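Local coordinates for protein branched-chain alpha-ketoacid decarboxylase (Lactococcus lactis, PDB 2VBF) that probably decarboxylates branched-chain and aromatic alpha-keto acids to aldehydes, using thiamine diphosphate and a magnesium ion as cofactors, at residues A75-D80 with A102-A107; K87-L92 with L114-I119; G108-N113 with R180-I185. All coordinates share one frame; numbering follows the deposited sequence.

Contact 1 (A75-D80 with A102-A107); sequences ASYMAD and AINGLA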
ATOM      1  N   ALA A  75      -2.782  -8.461  -0.780  1.00 11.66           N
ATOM      2  CA  ALA A  75      -2.130  -9.776  -0.781  1.00 11.43           C
ATOM      3  C   ALA A  75      -1.444 -10.045   0.551  1.00 11.64           C
ATOM      4  O   ALA A  75      -1.596 -11.123   1.126  1.00 10.69           O
ATOM      5  CB  ALA A  75      -1.097  -9.889  -1.961  1.00 10.54           C
ATOM      6  N   SER A  76      -0.737  -9.043   1.063  1.00 11.09           N
ATOM      7  CA  SER A  76      -0.020  -9.166   2.332  1.00 10.42           C
ATOM      8  C   SER A  76      -0.985  -9.346   3.520  1.00 10.12           C
ATOM      9  O   SER A  76      -0.779 -10.193   4.386  1.00  9.74           O
ATOM     10  CB  SER A  76       0.918  -7.966   2.524  1.00 10.73           C
ATOM     11  OG  SER A  76       0.232  -6.771   2.854  1.00 10.29           O
ATOM     12  N   TYR A  77      -2.071  -8.582   3.514  1.00  7.71           N
ATOM     13  CA  TYR A  77      -3.124  -8.725   4.506  1.00  9.49           C
ATOM     14  C   TYR A  77      -3.760 -10.118   4.440  1.00  9.19           C
ATOM     15  O   TYR A  77      -4.059 -10.741   5.467  1.00 11.15           O
ATOM     16  CB  TYR A  77      -4.206  -7.674   4.269  1.00 10.01           C
ATOM     17  CG  TYR A  77      -3.869  -6.221   4.586  1.00  8.40           C
ATOM     18  CD1 TYR A  77      -2.883  -5.864   5.512  1.00  9.76           C
ATOM     19  CD2 TYR A  77      -4.623  -5.193   4.002  1.00 10.08           C
ATOM     20  CE1 TYR A  77      -2.649  -4.510   5.834  1.00 11.49           C
ATOM     21  CE2 TYR A  77      -4.390  -3.862   4.305  1.00 10.51           C
ATOM     22  CZ  TYR A  77      -3.408  -3.529   5.218  1.00 10.74           C
ATOM     23  OH  TYR A  77      -3.204  -2.202   5.508  1.00  9.24           O
ATOM     24  N   MET A  78      -4.012 -10.564   3.217  1.00  9.53           N
ATOM     25  CA  MET A  78      -4.648 -11.862   2.995  1.00  9.08           C
ATOM     26  C   MET A  78      -3.781 -13.003   3.495  1.00 10.24           C
ATOM     27  O   MET A  78      -4.286 -13.912   4.152  1.00  9.86           O
ATOM     28  CB  MET A  78      -4.970 -12.060   1.520  1.00 10.03           C
ATOM     29  CG  MET A  78      -5.904 -13.245   1.250  1.00 10.00           C
ATOM     30  SD  MET A  78      -6.702 -13.235  -0.384  1.00 12.23           S
ATOM     31  CE  MET A  78      -7.709 -11.766  -0.249  1.00 10.99           C
ATOM     32  N   ALA A  79      -2.489 -12.933   3.180  1.00  9.99           N
ATOM     33  CA  ALA A  79      -1.506 -13.912   3.666  1.00 10.61           C
ATOM     34  C   ALA A  79      -1.445 -13.949   5.204  1.00 10.40           C
ATOM     35  O   ALA A  79      -1.375 -15.021   5.814  1.00  9.56           O
ATOM     36  CB  ALA A  79      -0.138 -13.628   3.065  1.00 10.02           C
ATOM     37  N   ASP A  80      -1.516 -12.779   5.834  1.00 10.14           N
ATOM     38  CA  ASP A  80      -1.558 -12.680   7.288  1.00 10.21           C
ATOM     39  C   ASP A  80      -2.792 -13.421   7.862  1.00 10.69           C
ATOM     40  O   ASP A  80      -2.647 -14.284   8.720  1.00 11.58           O
ATOM     41  CB  ASP A  80      -1.501 -11.194   7.688  1.00  9.86           C
ATOM     42  CG  ASP A  80      -1.485 -10.960   9.178  1.00 10.41           C
ATOM     43  OD1 ASP A  80      -2.395 -11.429   9.887  1.00  9.64           O
ATOM     44  OD2 ASP A  80      -0.586 -10.212   9.624  1.00 13.48           O
ATOM     45  N   ALA A 102       3.473  -3.927  -0.300  1.00  8.78           N
ATOM     46  CA  ALA A 102       3.077  -4.956   0.657  1.00  9.25           C
ATOM     47  C   ALA A 102       3.693  -4.748   2.059  1.00  9.51           C
ATOM     48  O   ALA A 102       3.301  -5.424   3.013  1.00 10.52           O
ATOM     49  CB  ALA A 102       3.491  -6.349   0.096  1.00  9.39           C
ATOM     50  N   ILE A 103       4.627  -3.807   2.194  1.00  8.15           N
ATOM     51  CA  ILE A 103       5.474  -3.761   3.409  1.00  9.59           C
ATOM     52  C   ILE A 103       4.675  -3.441   4.682  1.00  9.17           C
ATOM     53  O   ILE A 103       5.003  -3.928   5.759  1.00  9.32           O
ATOM     54  CB  ILE A 103       6.723  -2.850   3.252  1.00 10.74           C
ATOM     55  CG1 ILE A 103       7.772  -3.160   4.334  1.00  9.99           C
ATOM     56  CG2 ILE A 103       6.360  -1.366   3.286  1.00 10.09           C
ATOM     57  CD1 ILE A 103       9.113  -2.514   4.027  1.00 10.60           C
ATOM     58  N   ASN A 104       3.584  -2.695   4.567  1.00  8.73           N
ATOM     59  CA  ASN A 104       2.749  -2.443   5.744  1.00  9.69           C
ATOM     60  C   ASN A 104       2.063  -3.717   6.248  1.00  8.98           C
ATOM     61  O   ASN A 104       1.872  -3.894   7.453  1.00 11.73           O
ATOM     62  CB  ASN A 104       1.671  -1.412   5.455  1.00  9.29           C
ATOM     63  CG  ASN A 104       0.844  -1.085   6.676  1.00  9.18           C
ATOM     64  OD1 ASN A 104       1.390  -0.811   7.758  1.00 10.36           O
ATOM     65  ND2 ASN A 104      -0.484  -1.110   6.522  1.00  9.01           N
ATOM     66  N   GLY A 105       1.640  -4.568   5.320  1.00  9.66           N
ATOM     67  CA  GLY A 105       1.086  -5.871   5.680  1.00  9.58           C
ATOM     68  C   GLY A 105       2.122  -6.732   6.378  1.00 10.18           C
ATOM     69  O   GLY A 105       1.839  -7.344   7.403  1.00 11.00           O
ATOM     70  N   LEU A 106       3.331  -6.772   5.825  1.00  9.52           N
ATOM     71  CA  LEU A 106       4.397  -7.558   6.429  1.00 10.68           C
ATOM     72  C   LEU A 106       4.784  -7.002   7.803  1.00 10.16           C
ATOM     73  O   LEU A 106       5.099  -7.773   8.717  1.00 10.68           O
ATOM     74  CB  LEU A 106       5.628  -7.653   5.513  1.00 11.44           C
ATOM     75  CG  LEU A 106       6.432  -8.947   5.659  1.00 11.61           C
ATOM     76  CD1 LEU A 106       5.692 -10.123   5.011  1.00 10.60           C
ATOM     77  CD2 LEU A 106       7.844  -8.757   5.063  1.00 13.64           C
ATOM     78  N   ALA A 107       4.762  -5.682   7.955  1.00  9.06           N
ATOM     79  CA  ALA A 107       5.018  -5.051   9.250  1.00  9.64           C
ATOM     80  C   ALA A 107       3.978  -5.494  10.287  1.00  9.54           C
ATOM     81  O   ALA A 107       4.322  -5.793  11.429  1.00 10.17           O
ATOM     82  CB  ALA A 107       5.008  -3.517   9.099  1.00  8.08           C
TER
HETATM   83  O   HOH W   1      -0.766  -7.698   8.091  1.00 14.74           O
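The phenol ring of Y77 meets N104 at its rim: ND2 lies near the ring plane, 3.1 Å from Y77 OH, and the N104 amide is turned 76° to the ring. Further back along the same rim, a water sits in the ring plane, while CA of G105 approaches CD1 obliquely at 4.0 Å. The two helices that carry these groups, 72-86 and 97-111, run side by side in nearly the same direction on one side of the parallel sheet in the N-terminal thiamine diphosphate-binding domain, with strand 89-94 linking them in the chain. Their axes come within 8.0 Å, a close approach made possible by G105. S76 packs directly against this glycine, its OG swung between the backbone N and the carbonyl carbon (chi1 74°) and resting 3.1 Å from G105 CA. A CB on G105 would fall almost on top of that hydroxyl. S76 OG gives its hydrogen bond to its own helix, at L73 O, so the serine meets 102-107 by packing; its CB also lies 3.9 Å from A102 CB. The polar ends of Y77 and N104 are shared with another part of the chain: S426 OG bonds both Y77 OH and N104 ND2, and W424 NE1 bonds N104 OD1. The N104 side chain lies about 5 Å from a bound thiamine diphosphate (nearest atoms), and N104 packs on S101 of the second subunit. One turn further along helix 72-86, D80 OD1 pairs with R84 (a salt bridge) and Y429 OH, while OD2 is hydrogen-bonded to S109 OG on helix 97-111. The water at the Y77 rim donates twice, to D80 OD2 as well at 3.0 Å and to G105 O at 2.7 Å.

Contact 2 (K87-L92 with L114-I119); sequences KAAAFL and LPVVEI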
ATOM      1  N   LYS A  87      -1.565 -21.406   9.972  1.00 13.00           N
ATOM      2  CA  LYS A  87      -0.353 -21.419  10.814  1.00 12.63           C
ATOM      3  C   LYS A  87       0.955 -21.344   9.994  1.00 12.57           C
ATOM      4  O   LYS A  87       2.065 -21.520  10.517  1.00 13.97           O
ATOM      5  CB  LYS A  87      -0.380 -22.596  11.822  1.00 11.83           C
ATOM      6  CG  LYS A  87      -1.678 -22.673  12.648  1.00 13.60           C
ATOM      7  CD  LYS A  87      -1.984 -21.367  13.388  1.00 13.99           C
ATOM      8  CE  LYS A  87      -3.281 -21.442  14.177  1.00 14.52           C
ATOM      9  NZ  LYS A  87      -3.504 -20.207  14.947  1.00 11.87           N
ATOM     10  N   ALA A  88       0.793 -21.044   8.708  1.00 12.38           N
ATOM     11  CA  ALA A  88       1.871 -20.639   7.816  1.00 11.68           C
ATOM     12  C   ALA A  88       1.228 -20.010   6.588  1.00 11.74           C
ATOM     13  O   ALA A  88       0.097 -20.340   6.251  1.00 13.15           O
ATOM     14  CB  ALA A  88       2.759 -21.837   7.419  1.00 11.77           C
ATOM     15  N   ALA A  89       1.943 -19.105   5.925  1.00 11.57           N
ATOM     16  CA  ALA A  89       1.440 -18.509   4.683  1.00 11.50           C
ATOM     17  C   ALA A  89       2.560 -18.021   3.783  1.00 11.31           C
ATOM     18  O   ALA A  89       3.689 -17.841   4.222  1.00 10.57           O
ATOM     19  CB  ALA A  89       0.497 -17.359   5.000  1.00 12.42           C
ATOM     20  N   ALA A  90       2.225 -17.808   2.517  1.00  9.92           N
ATOM     21  CA  ALA A  90       3.140 -17.208   1.549  1.00 10.20           C
ATOM     22  C   ALA A  90       2.425 -16.312   0.541  1.00 10.62           C
ATOM     23  O   ALA A  90       1.283 -16.573   0.117  1.00  9.74           O
ATOM     24  CB  ALA A  90       3.947 -18.299   0.814  1.00 10.62           C
ATOM     25  N   PHE A  91       3.097 -15.223   0.181  1.00 10.13           N
ATOM     26  CA  PHE A  91       2.656 -14.421  -0.962  1.00 11.13           C
ATOM     27  C   PHE A  91       3.858 -13.987  -1.805  1.00 11.38           C
ATOM     28  O   PHE A  91       4.988 -13.994  -1.336  1.00 10.95           O
ATOM     29  CB  PHE A  91       1.752 -13.253  -0.545  1.00 12.40           C
ATOM     30  CG  PHE A  91       2.458 -12.116   0.153  1.00 11.83           C
ATOM     31  CD1 PHE A  91       2.754 -10.940  -0.529  1.00 10.43           C
ATOM     32  CD2 PHE A  91       2.762 -12.197   1.505  1.00 12.41           C
ATOM     33  CE1 PHE A  91       3.397  -9.892   0.110  1.00 11.06           C
ATOM     34  CE2 PHE A  91       3.390 -11.144   2.160  1.00 13.00           C
ATOM     35  CZ  PHE A  91       3.707  -9.989   1.459  1.00 11.45           C
ATOM     36  N   LEU A  92       3.573 -13.683  -3.066  1.00 10.57           N
ATOM     37  CA  LEU A  92       4.564 -13.410  -4.090  1.00 10.88           C
ATOM     38  C   LEU A  92       4.362 -12.009  -4.642  1.00 12.45           C
ATOM     39  O   LEU A  92       3.246 -11.657  -5.061  1.00 12.18           O
ATOM     40  CB  LEU A  92       4.402 -14.427  -5.228  1.00 11.69           C
ATOM     41  CG  LEU A  92       5.279 -14.269  -6.471  1.00 11.48           C
ATOM     42  CD1 LEU A  92       6.764 -14.409  -6.155  1.00 11.36           C
ATOM     43  CD2 LEU A  92       4.839 -15.257  -7.581  1.00 12.60           C
ATOM     44  N   LEU A 114       3.013 -13.240  12.967  1.00 11.62           N
ATOM     45  CA  LEU A 114       2.446 -14.256  12.067  1.00 11.55           C
ATOM     46  C   LEU A 114       3.468 -14.782  11.059  1.00 10.38           C
ATOM     47  O   LEU A 114       4.255 -14.011  10.484  1.00 12.19           O
ATOM     48  CB  LEU A 114       1.220 -13.734  11.312  1.00 12.14           C
ATOM     49  CG  LEU A 114      -0.045 -13.508  12.142  1.00 12.43           C
ATOM     50  CD1 LEU A 114      -0.307 -14.682  13.106  1.00 13.66           C
ATOM     51  CD2 LEU A 114       0.008 -12.182  12.889  1.00 12.66           C
ATOM     52  N   PRO A 115       3.490 -16.116  10.883  1.00 10.02           N
ATOM     53  CA  PRO A 115       4.471 -16.792  10.045  1.00 11.92           C
ATOM     54  C   PRO A 115       4.158 -16.680   8.561  1.00 12.65           C
ATOM     55  O   PRO A 115       3.669 -17.632   7.934  1.00 12.24           O
ATOM     56  CB  PRO A 115       4.438 -18.234  10.568  1.00 12.30           C
ATOM     57  CG  PRO A 115       3.073 -18.402  11.069  1.00 11.90           C
ATOM     58  CD  PRO A 115       2.634 -17.066  11.613  1.00 12.35           C
ATOM     59  N   VAL A 116       4.484 -15.511   8.004  1.00 10.19           N
ATOM     60  CA  VAL A 116       4.260 -15.226   6.585  1.00 10.95           C
ATOM     61  C   VAL A 116       5.596 -15.138   5.848  1.00 10.62           C
ATOM     62  O   VAL A 116       6.499 -14.407   6.263  1.00 11.23           O
ATOM     63  CB  VAL A 116       3.485 -13.895   6.399  1.00 10.83           C
ATOM     64  CG1 VAL A 116       3.298 -13.562   4.921  1.00 10.65           C
ATOM     65  CG2 VAL A 116       2.138 -13.950   7.132  1.00 11.48           C
ATOM     66  N   VAL A 117       5.707 -15.880   4.749  1.00 10.84           N
ATOM     67  CA  VAL A 117       6.833 -15.764   3.822  1.00 10.55           C
ATOM     68  C   VAL A 117       6.464 -14.832   2.659  1.00 12.22           C
ATOM     69  O   VAL A 117       5.503 -15.094   1.935  1.00 12.56           O
ATOM     70  CB  VAL A 117       7.197 -17.145   3.211  1.00 11.81           C
ATOM     71  CG1 VAL A 117       8.461 -17.035   2.381  1.00 11.85           C
ATOM     72  CG2 VAL A 117       7.328 -18.196   4.333  1.00 12.58           C
ATOM     73  N   GLU A 118       7.219 -13.759   2.474  1.00 12.76           N
ATOM     74  CA  GLU A 118       7.121 -12.988   1.242  1.00 11.04           C
ATOM     75  C   GLU A 118       8.235 -13.390   0.299  1.00  9.95           C
ATOM     76  O   GLU A 118       9.391 -13.372   0.674  1.00  9.43           O
ATOM     77  CB  GLU A 118       7.157 -11.490   1.481  1.00 11.38           C
ATOM     78  CG  GLU A 118       6.996 -10.720   0.161  1.00 11.14           C
ATOM     79  CD  GLU A 118       6.804  -9.230   0.346  1.00 12.45           C
ATOM     80  OE1 GLU A 118       6.839  -8.744   1.507  1.00 12.74           O
ATOM     81  OE2 GLU A 118       6.623  -8.563  -0.694  1.00 10.63           O
ATOM     82  N   ILE A 119       7.861 -13.759  -0.923  1.00  9.36           N
ATOM     83  CA  ILE A 119       8.806 -14.080  -1.982  1.00 10.61           C
ATOM     84  C   ILE A 119       8.755 -12.920  -2.962  1.00 10.34           C
ATOM     85  O   ILE A 119       7.674 -12.555  -3.428  1.00 11.34           O
ATOM     86  CB  ILE A 119       8.423 -15.374  -2.727  1.00 11.75           C
ATOM     87  CG1 ILE A 119       8.346 -16.566  -1.759  1.00 11.86           C
ATOM     88  CG2 ILE A 119       9.395 -15.635  -3.892  1.00 11.35           C
ATOM     89  CD1 ILE A 119       7.611 -17.775  -2.318  1.00 14.71           C
TER
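F91 and E118 lie next to each other on neighbouring parallel strands, and their side chains meet on the sheet face they share with A89 and V116. The first torsion of F91 places CG between its backbone N and carbonyl carbon (chi1 73°), which swings the ring across to strand 116-119. E118 has its CG anti to the backbone N (chi1 -178°) and the chain extended beyond, which carries it across one face of that ring: CG stands 4.0 Å from the F91 centroid, a CH-pi contact. The carboxylate follows past the far end, with OE1 3.4 Å from F91 CZ and its plane 32° from the ring. V116 comes from another direction, its CG1 at the ring edge, 3.7 Å from F91 CE2. On the opposite face of the sheet, A90 pairs with V117, and L92 reaches CD1 to within 3.7 Å of I119 CG2. Beneath the side chains runs the regular parallel ladder of a beta-alpha-beta unit, the crossover being helix 97-111. A89 N binds P115 O, V117 N binds A89 O, F91 N binds V117 O, and I119 N closes the series on F91 O at 2.9 Å. P115, the centre of an inverse gamma turn, leads into it with CG 3.3 Å from K87 O. The F91 ring also packs against S76, A79 and A102 of the two covering helices, and an alanine here would probably open a gap among them and strip E118 CG and V116 CG1 of the surface they rest on. E118 is buried, with OE2 hydrogen-bonded to T93 OG1; burial and the aromatic ring may disfavour charge on its carboxylate, while the T93 bond could offset part of that cost.

Contact 3 (G108-N113 with R180-I185); sequences GSYAEN and RKPVYI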
ATOM      1  N   GLY A 108       2.708  -5.562   9.888  1.00  9.87           N
ATOM      2  CA  GLY A 108       1.664  -6.076  10.792  1.00  9.79           C
ATOM      3  C   GLY A 108       1.850  -7.527  11.185  1.00  9.72           C
ATOM      4  O   GLY A 108       1.589  -7.925  12.332  1.00 10.26           O
ATOM      5  N   SER A 109       2.299  -8.331  10.229  1.00  9.42           N
ATOM      6  CA  SER A 109       2.617  -9.725  10.498  1.00 10.05           C
ATOM      7  C   SER A 109       3.812  -9.807  11.467  1.00  9.84           C
ATOM      8  O   SER A 109       3.869 -10.707  12.295  1.00 11.82           O
ATOM      9  CB  SER A 109       2.908 -10.467   9.196  1.00 10.81           C
ATOM     10  OG  SER A 109       1.752 -10.502   8.378  1.00 11.04           O
ATOM     11  N   TYR A 110       4.752  -8.874  11.362  1.00  9.84           N
ATOM     12  CA  TYR A 110       5.874  -8.841  12.313  1.00 10.04           C
ATOM     13  C   TYR A 110       5.394  -8.413  13.706  1.00 10.45           C
ATOM     14  O   TYR A 110       5.706  -9.056  14.721  1.00 10.71           O
ATOM     15  CB  TYR A 110       6.998  -7.914  11.820  1.00 10.67           C
ATOM     16  CG  TYR A 110       8.259  -8.087  12.635  1.00  9.59           C
ATOM     17  CD1 TYR A 110       9.205  -9.030  12.273  1.00  9.66           C
ATOM     18  CD2 TYR A 110       8.472  -7.352  13.799  1.00 10.08           C
ATOM     19  CE1 TYR A 110      10.358  -9.229  13.038  1.00 12.20           C
ATOM     20  CE2 TYR A 110       9.624  -7.531  14.561  1.00 11.83           C
ATOM     21  CZ  TYR A 110      10.555  -8.469  14.173  1.00 12.38           C
ATOM     22  OH  TYR A 110      11.694  -8.645  14.937  1.00 14.59           O
ATOM     23  N   ALA A 111       4.633  -7.326  13.750  1.00  9.57           N
ATOM     24  CA  ALA A 111       4.123  -6.806  15.014  1.00  9.74           C
ATOM     25  C   ALA A 111       3.311  -7.857  15.790  1.00 10.80           C
ATOM     26  O   ALA A 111       3.526  -8.052  16.982  1.00 12.27           O
ATOM     27  CB  ALA A 111       3.294  -5.537  14.775  1.00  9.51           C
ATOM     28  N   GLU A 112       2.379  -8.525  15.109  1.00 10.31           N
ATOM     29  CA  GLU A 112       1.494  -9.487  15.770  1.00 11.13           C
ATOM     30  C   GLU A 112       1.981 -10.927  15.599  1.00 11.63           C
ATOM     31  O   GLU A 112       1.296 -11.875  15.981  1.00 11.75           O
ATOM     32  CB  GLU A 112       0.054  -9.274  15.305  1.00 11.27           C
ATOM     33  CG  GLU A 112      -0.373  -7.798  15.558  1.00 10.94           C
ATOM     34  CD  GLU A 112      -1.859  -7.574  15.768  1.00 10.33           C
ATOM     35  OE1 GLU A 112      -2.650  -8.540  15.715  1.00 11.14           O
ATOM     36  OE2 GLU A 112      -2.221  -6.389  15.974  1.00 11.20           O
ATOM     37  N   ASN A 113       3.179 -11.077  15.031  1.00 10.92           N
ATOM     38  CA  ASN A 113       3.923 -12.342  15.048  1.00 11.41           C
ATOM     39  C   ASN A 113       3.255 -13.479  14.257  1.00 11.07           C
ATOM     40  O   ASN A 113       2.966 -14.549  14.818  1.00 12.45           O
ATOM     41  CB  ASN A 113       4.191 -12.765  16.507  1.00 12.08           C
ATOM     42  CG  ASN A 113       5.488 -13.542  16.680  1.00 12.21           C
ATOM     43  OD1 ASN A 113       6.392 -13.091  17.388  1.00 14.27           O
ATOM     44  ND2 ASN A 113       5.579 -14.720  16.065  1.00 12.68           N
ATOM     45  N   ARG A 180       8.112 -17.870  14.361  1.00 13.91           N
ATOM     46  CA  ARG A 180       6.802 -17.633  13.742  1.00 14.89           C
ATOM     47  C   ARG A 180       6.547 -16.171  13.331  1.00 14.27           C
ATOM     48  O   ARG A 180       5.398 -15.730  13.255  1.00 14.09           O
ATOM     49  CB  ARG A 180       5.673 -18.190  14.613  1.00 15.72           C
ATOM     50  CG  ARG A 180       5.830 -19.666  14.966  1.00 16.35           C
ATOM     51  CD  ARG A 180       5.735 -20.601  13.764  1.00 19.52           C
ATOM     52  NE  ARG A 180       6.391 -21.871  14.080  1.00 21.22           N
ATOM     53  CZ  ARG A 180       5.779 -22.982  14.473  1.00 23.29           C
ATOM     54  NH1 ARG A 180       4.458 -23.041  14.566  1.00 23.46           N
ATOM     55  NH2 ARG A 180       6.511 -24.054  14.771  1.00 25.34           N
ATOM     56  N   LYS A 181       7.632 -15.465  13.023  1.00 12.97           N
ATOM     57  CA  LYS A 181       7.600 -14.103  12.483  1.00 13.63           C
ATOM     58  C   LYS A 181       7.864 -14.160  10.964  1.00 12.57           C
ATOM     59  O   LYS A 181       8.370 -15.161  10.447  1.00 13.03           O
ATOM     60  CB  LYS A 181       8.652 -13.219  13.159  1.00 13.95           C
ATOM     61  CG  LYS A 181       8.390 -12.862  14.611  1.00 17.65           C
ATOM     62  CD  LYS A 181       9.622 -12.166  15.204  1.00 18.43           C
ATOM     63  CE  LYS A 181       9.273 -11.364  16.460  1.00 20.25           C
ATOM     64  NZ  LYS A 181       9.060 -12.273  17.629  1.00 24.05           N
ATOM     65  N   PRO A 182       7.481 -13.094  10.234  1.00 11.48           N
ATOM     66  CA  PRO A 182       7.661 -13.122   8.778  1.00 10.97           C
ATOM     67  C   PRO A 182       9.116 -13.198   8.325  1.00 10.37           C
ATOM     68  O   PRO A 182      10.023 -12.695   8.989  1.00  9.04           O
ATOM     69  CB  PRO A 182       6.991 -11.829   8.286  1.00 11.74           C
ATOM     70  CG  PRO A 182       6.750 -11.017   9.481  1.00 13.46           C
ATOM     71  CD  PRO A 182       6.816 -11.871  10.694  1.00 11.98           C
ATOM     72  N   VAL A 183       9.309 -13.830   7.175  1.00 10.80           N
ATOM     73  CA  VAL A 183      10.604 -13.871   6.530  1.00 10.03           C
ATOM     74  C   VAL A 183      10.443 -13.498   5.067  1.00 11.31           C
ATOM     75  O   VAL A 183       9.323 -13.419   4.544  1.00 11.30           O
ATOM     76  CB  VAL A 183      11.274 -15.240   6.675  1.00 10.56           C
ATOM     77  CG1 VAL A 183      11.456 -15.559   8.164  1.00 12.68           C
ATOM     78  CG2 VAL A 183      10.456 -16.325   5.962  1.00 11.36           C
ATOM     79  N   TYR A 184      11.579 -13.289   4.418  1.00 10.41           N
ATOM     80  CA  TYR A 184      11.655 -12.610   3.121  1.00 10.86           C
ATOM     81  C   TYR A 184      12.686 -13.311   2.233  1.00 12.44           C
ATOM     82  O   TYR A 184      13.824 -13.528   2.648  1.00 11.99           O
ATOM     83  CB  TYR A 184      12.031 -11.161   3.398  1.00 11.33           C
ATOM     84  CG  TYR A 184      12.341 -10.241   2.228  1.00 12.25           C
ATOM     85  CD1 TYR A 184      11.458  -9.217   1.883  1.00 13.01           C
ATOM     86  CD2 TYR A 184      13.555 -10.304   1.548  1.00 13.99           C
ATOM     87  CE1 TYR A 184      11.764  -8.316   0.862  1.00 12.38           C
ATOM     88  CE2 TYR A 184      13.868  -9.402   0.536  1.00 13.39           C
ATOM     89  CZ  TYR A 184      12.963  -8.421   0.187  1.00 13.00           C
ATOM     90  OH  TYR A 184      13.264  -7.513  -0.807  1.00 14.55           O
ATOM     91  N   ILE A 185      12.267 -13.644   1.013  1.00 10.89           N
ATOM     92  CA  ILE A 185      13.089 -14.362   0.040  1.00 11.24           C
ATOM     93  C   ILE A 185      13.051 -13.597  -1.264  1.00 11.45           C
ATOM     94  O   ILE A 185      11.992 -13.468  -1.868  1.00 13.51           O
ATOM     95  CB  ILE A 185      12.575 -15.808  -0.182  1.00 11.36           C
ATOM     96  CG1 ILE A 185      12.624 -16.604   1.133  1.00 12.72           C
ATOM     97  CG2 ILE A 185      13.358 -16.501  -1.293  1.00 11.82           C
ATOM     98  CD1 ILE A 185      11.947 -17.973   1.068  1.00 12.75           C
TER
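K181 NZ donates to N113 OD1 over 2.8 Å, approaching 26° out of the amide plane. The lysine chain is almost straight until its last torsion, which bends (chi4 75°) and brings the ammonium round to the amide oxygen; on the way its CG passes 3.4 Å from N113 OD1. The amide's other end is turned to the backbone just before the lysine: ND2 is hydrogen-bonded to E179 O and stands 3.0 Å from R180 O. Both ends of this side chain are thus engaged, which fixes the rotation of the amide. The same lysine lies across Y110, with CE over one face of the ring and CD 3.7 Å from CE1. NZ itself is 5.8 Å from the Y110 centroid, so any cation-pi attraction is weak. N113 is the C-prime residue, with positive phi, of the Schellman motif that ends helix 97-111: L114 N returns to S109 O, and N113 N reaches Y110 O weakly. P182, just before strand 183-188, wedges against the last turn of that helix. Its CG touches the CB atoms of both S109 and Y110, at 3.9 Å each, and comes to 3.5 Å from Y110 N, while the P182 and Y110 side chains cross at about a right angle. Y110 also packs on L138 of the second subunit. S109 OG turns to D80 OD2, and N113 O accepts from S241 OG.

Overall arrangement
The three contacts cluster within 8 to 9 Å of one another, centre to centre, in the N-terminal thiamine diphosphate-binding region. Contact 2 joins two neighbouring strands of its six-stranded parallel sheet. Contact 1 pairs the helices that lie over those strands, and F91 packs up into them. Contact 3 closes the end of helix 97-111, which it shares with contact 1, against the entry to strand 183-188, the next strand beyond 116-122. Along the chain, contact 1 is complete before contact 3 begins, whereas contact 2 alternates with both. Contacts 1 and 3 also touch the second subunit, so the shared helix ties the sheet to the dimer interface beside the cofactor.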